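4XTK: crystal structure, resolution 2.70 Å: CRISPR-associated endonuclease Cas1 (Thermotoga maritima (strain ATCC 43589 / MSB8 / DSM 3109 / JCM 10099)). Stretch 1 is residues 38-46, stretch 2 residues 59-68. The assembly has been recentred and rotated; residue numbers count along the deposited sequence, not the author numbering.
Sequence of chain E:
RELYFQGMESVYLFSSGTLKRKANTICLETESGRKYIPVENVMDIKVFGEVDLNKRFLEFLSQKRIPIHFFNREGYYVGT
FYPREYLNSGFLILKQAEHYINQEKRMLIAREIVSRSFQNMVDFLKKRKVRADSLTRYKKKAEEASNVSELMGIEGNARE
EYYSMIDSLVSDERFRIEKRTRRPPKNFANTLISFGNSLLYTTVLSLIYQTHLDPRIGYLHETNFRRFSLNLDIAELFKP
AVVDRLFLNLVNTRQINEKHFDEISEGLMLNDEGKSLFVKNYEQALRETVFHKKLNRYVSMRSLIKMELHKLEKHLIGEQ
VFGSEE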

# COMPACT_ATOMS: atom_id res chain seq x y z
N PRO E 38 -6.22 11.47 22.39
CA PRO E 38 -7.44 12.04 21.83
C PRO E 38 -7.46 11.84 20.32
O PRO E 38 -6.43 12.05 19.68
CB PRO E 38 -7.35 13.53 22.19
CG PRO E 38 -6.33 13.60 23.28
CD PRO E 38 -5.36 12.50 23.00
N VAL E 39 -8.59 11.42 19.76
CA VAL E 39 -8.66 11.12 18.34
C VAL E 39 -9.12 12.30 17.48
O VAL E 39 -8.99 12.26 16.25
CB VAL E 39 -9.62 9.94 18.09
CG1 VAL E 39 -9.07 8.68 18.73
CG2 VAL E 39 -11.01 10.25 18.63
N GLU E 40 -9.62 13.35 18.12
CA GLU E 40 -10.39 14.39 17.42
C GLU E 40 -9.65 15.08 16.27
O GLU E 40 -10.24 15.39 15.24
CB GLU E 40 -10.87 15.44 18.42
CG GLU E 40 -12.38 15.51 18.55
CD GLU E 40 -13.03 16.29 17.42
OE1 GLU E 40 -12.71 17.49 17.27
OE2 GLU E 40 -13.85 15.71 16.68
N ASN E 41 -8.36 15.36 16.47
CA ASN E 41 -7.53 15.91 15.41
C ASN E 41 -6.64 14.89 14.70
O ASN E 41 -5.78 15.26 13.91
CB ASN E 41 -6.66 17.04 15.95
CG ASN E 41 -6.47 18.14 14.93
OD1 ASN E 41 -7.36 18.42 14.13
ND2 ASN E 41 -5.29 18.75 14.93
N VAL E 42 -6.81 13.61 15.01
CA VAL E 42 -5.92 12.59 14.48
C VAL E 42 -6.39 11.99 13.16
O VAL E 42 -7.49 11.45 13.08
CB VAL E 42 -5.75 11.44 15.48
CG1 VAL E 42 -4.85 10.35 14.91
CG2 VAL E 42 -5.20 11.98 16.79
N MET E 43 -5.58 12.12 12.12
CA MET E 43 -5.88 11.43 10.86
C MET E 43 -5.38 9.99 10.80
O MET E 43 -5.97 9.17 10.11
CB MET E 43 -5.36 12.22 9.66
CG MET E 43 -3.87 12.36 9.57
SD MET E 43 -3.51 13.04 7.95
CE MET E 43 -4.12 11.74 6.89
N ASP E 44 -4.28 9.68 11.48
CA ASP E 44 -3.79 8.30 11.49
C ASP E 44 -2.87 7.99 12.66
O ASP E 44 -2.33 8.90 13.30
CB ASP E 44 -3.08 7.98 10.18
CG ASP E 44 -1.77 8.72 10.04
OD1 ASP E 44 -1.76 9.95 10.25
OD2 ASP E 44 -0.76 8.07 9.73
N ILE E 45 -2.67 6.70 12.93
CA ILE E 45 -1.79 6.25 13.99
C ILE E 45 -0.67 5.34 13.47
O ILE E 45 -0.92 4.38 12.74
CB ILE E 45 -2.57 5.49 15.08
CG1 ILE E 45 -3.67 6.39 15.66
CG2 ILE E 45 -1.64 5.02 16.18
CD1 ILE E 45 -4.70 5.64 16.47
N LYS E 46 0.57 5.65 13.85
CA LYS E 46 1.72 4.82 13.50
C LYS E 46 2.31 4.11 14.73
O LYS E 46 2.84 4.75 15.64
CB LYS E 46 2.80 5.68 12.83
CG LYS E 46 2.40 6.31 11.51
CD LYS E 46 3.47 7.31 11.07
CE LYS E 46 3.07 8.15 9.87
NZ LYS E 46 2.11 7.45 8.95
N GLU E 59 -12.89 -1.62 15.36
CA GLU E 59 -14.22 -1.10 15.08
C GLU E 59 -14.31 0.38 15.45
O GLU E 59 -14.99 1.15 14.78
CB GLU E 59 -15.29 -1.90 15.83
CG GLU E 59 -15.49 -3.30 15.29
CD GLU E 59 -16.50 -4.11 16.09
OE1 GLU E 59 -17.10 -3.55 17.03
OE2 GLU E 59 -16.68 -5.30 15.79
N PHE E 60 -13.62 0.76 16.52
CA PHE E 60 -13.62 2.14 16.97
C PHE E 60 -12.88 3.04 15.98
O PHE E 60 -13.42 4.05 15.53
CB PHE E 60 -12.99 2.26 18.36
CG PHE E 60 -12.95 3.66 18.88
CD1 PHE E 60 -14.09 4.25 19.41
CD2 PHE E 60 -11.78 4.40 18.85
CE1 PHE E 60 -14.05 5.54 19.89
CE2 PHE E 60 -11.74 5.69 19.33
CZ PHE E 60 -12.88 6.26 19.85
N LEU E 61 -11.65 2.66 15.65
CA LEU E 61 -10.87 3.38 14.64
C LEU E 61 -11.62 3.47 13.32
O LEU E 61 -11.59 4.49 12.65
CB LEU E 61 -9.52 2.69 14.42
CG LEU E 61 -8.48 2.79 15.53
CD1 LEU E 61 -7.16 2.24 15.02
CD2 LEU E 61 -8.32 4.21 16.00
N SER E 62 -12.30 2.39 12.97
CA SER E 62 -13.09 2.34 11.75
C SER E 62 -14.23 3.36 11.80
O SER E 62 -14.50 4.04 10.81
CB SER E 62 -13.65 0.93 11.53
OG SER E 62 -14.35 0.83 10.31
N GLN E 63 -14.87 3.48 12.96
CA GLN E 63 -15.94 4.46 13.16
C GLN E 63 -15.41 5.89 13.10
O GLN E 63 -16.10 6.79 12.65
CB GLN E 63 -16.65 4.22 14.50
CG GLN E 63 -17.49 2.95 14.57
CD GLN E 63 -17.96 2.62 15.98
OE1 GLN E 63 -17.65 3.34 16.93
NE2 GLN E 63 -18.71 1.53 16.12
N LYS E 64 -14.18 6.07 13.56
CA LYS E 64 -13.54 7.39 13.54
C LYS E 64 -12.79 7.62 12.23
O LYS E 64 -12.19 8.67 12.02
CB LYS E 64 -12.59 7.53 14.73
CG LYS E 64 -13.26 7.44 16.09
CD LYS E 64 -14.12 8.67 16.36
CE LYS E 64 -14.72 8.63 17.76
NZ LYS E 64 -15.47 9.88 18.10
N ARG E 65 -12.82 6.61 11.36
CA ARG E 65 -12.21 6.68 10.04
C ARG E 65 -10.71 6.97 10.15
O ARG E 65 -10.14 7.71 9.35
CB ARG E 65 -12.94 7.73 9.20
CG ARG E 65 -14.42 7.38 9.02
CD ARG E 65 -15.24 8.44 8.30
NE ARG E 65 -16.60 7.95 8.07
CZ ARG E 65 -17.56 8.63 7.44
NH1 ARG E 65 -17.32 9.84 6.97
NH2 ARG E 65 -18.76 8.09 7.29
N ILE E 66 -10.09 6.34 11.14
CA ILE E 66 -8.67 6.48 11.42
C ILE E 66 -7.91 5.19 11.13
O ILE E 66 -8.08 4.20 11.84
CB ILE E 66 -8.41 6.86 12.89
CG1 ILE E 66 -9.05 8.20 13.23
CG2 ILE E 66 -6.92 6.85 13.19
CD1 ILE E 66 -9.00 8.54 14.69
N PRO E 67 -7.07 5.20 10.09
CA PRO E 67 -6.26 4.01 9.83
C PRO E 67 -5.09 3.95 10.80
O PRO E 67 -4.68 4.97 11.36
CB PRO E 67 -5.79 4.21 8.39
CG PRO E 67 -5.99 5.66 8.08
CD PRO E 67 -6.65 6.33 9.25
N ILE E 68 -4.58 2.74 11.01
CA ILE E 68 -3.45 2.56 11.89
C ILE E 68 -2.36 1.79 11.14
O ILE E 68 -2.60 0.71 10.60
CB ILE E 68 -3.86 1.84 13.20
CG1 ILE E 68 -2.65 1.55 14.09
CG2 ILE E 68 -4.63 0.56 12.93
CD1 ILE E 68 -3.06 1.08 15.46

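The contact between these two stretches of Cas1 is a small hydrophobic core pinned at one end by a parallel strand pairing, an example of how a single backbone hydrogen bond can set the register while aliphatic side chains supply most of the contact.

The pairing joins Ile 45 to Ile 68, whose CA atoms lie 4.6 Å apart. Its one conventional hydrogen bond runs from Ile 45 N to Pro 67 O at 3.1 Å, with a nearly straight angle of 162° at the hydrogen. Proline has no amide hydrogen to donate, but its carbonyl remains a good acceptor, and it is this carbonyl that Ile 45 N uses. The same oxygen lies 3.4 Å from Asp 44 CA, and Ile 45 O lies 3.2 Å from Ile 68 CA; both are CA-H...O contacts that supplement the pairing. The side chains of Ile 45 and Ile 68 emerge on the same face of the sheet and touch there, Ile 45 CB to Ile 68 CG1 at 4.1 Å. Beta-branched residues suit this extended backbone.

Ile 66 links the strand pairing to the rest of the core. Its CA-to-CB bond points sideways, but with chi1 m and chi2 t the chain reaches across to the first stretch. CD1 meets Val 39 CB at 3.7 Å, whereas CG2 lies 4.1 Å from Ile 45 CG1 and 4.4 Å from Val 42 CG1. One branched side chain thus touches the side chains of three residues of the opposing stretch. Beyond it, the helix contributes Leu 61, whose CD2 reaches Ile 45 CD1 at 3.9 Å, and Phe 60, whose ring receives Val 39 at its edge, CE2 to CG1 at 4.1 Å.

Local backbone structure presents these groups. A type I turn from Val 39 to Val 42, closed by Val 42 N to Val 39 O at 2.8 Å, leaves Val 39 directed toward the second stretch while Glu 40 points away and is exposed. In the second stretch, a Schellman motif ends the helix: Arg 65 adopts positive phi, and Ile 66 N bonds back to Leu 61 O at 2.8 Å.

Charge is kept to the margins of the contact. Lys 64 lays its aliphatic portion near Val 39, CE to CG2 at 4.1 Å. The end of Asp 44 leads away from the second stretch, and its OD2 forms a salt bridge with Lys 46 NZ at 3.0 Å, so the buried carboxylate is paired within its own stretch.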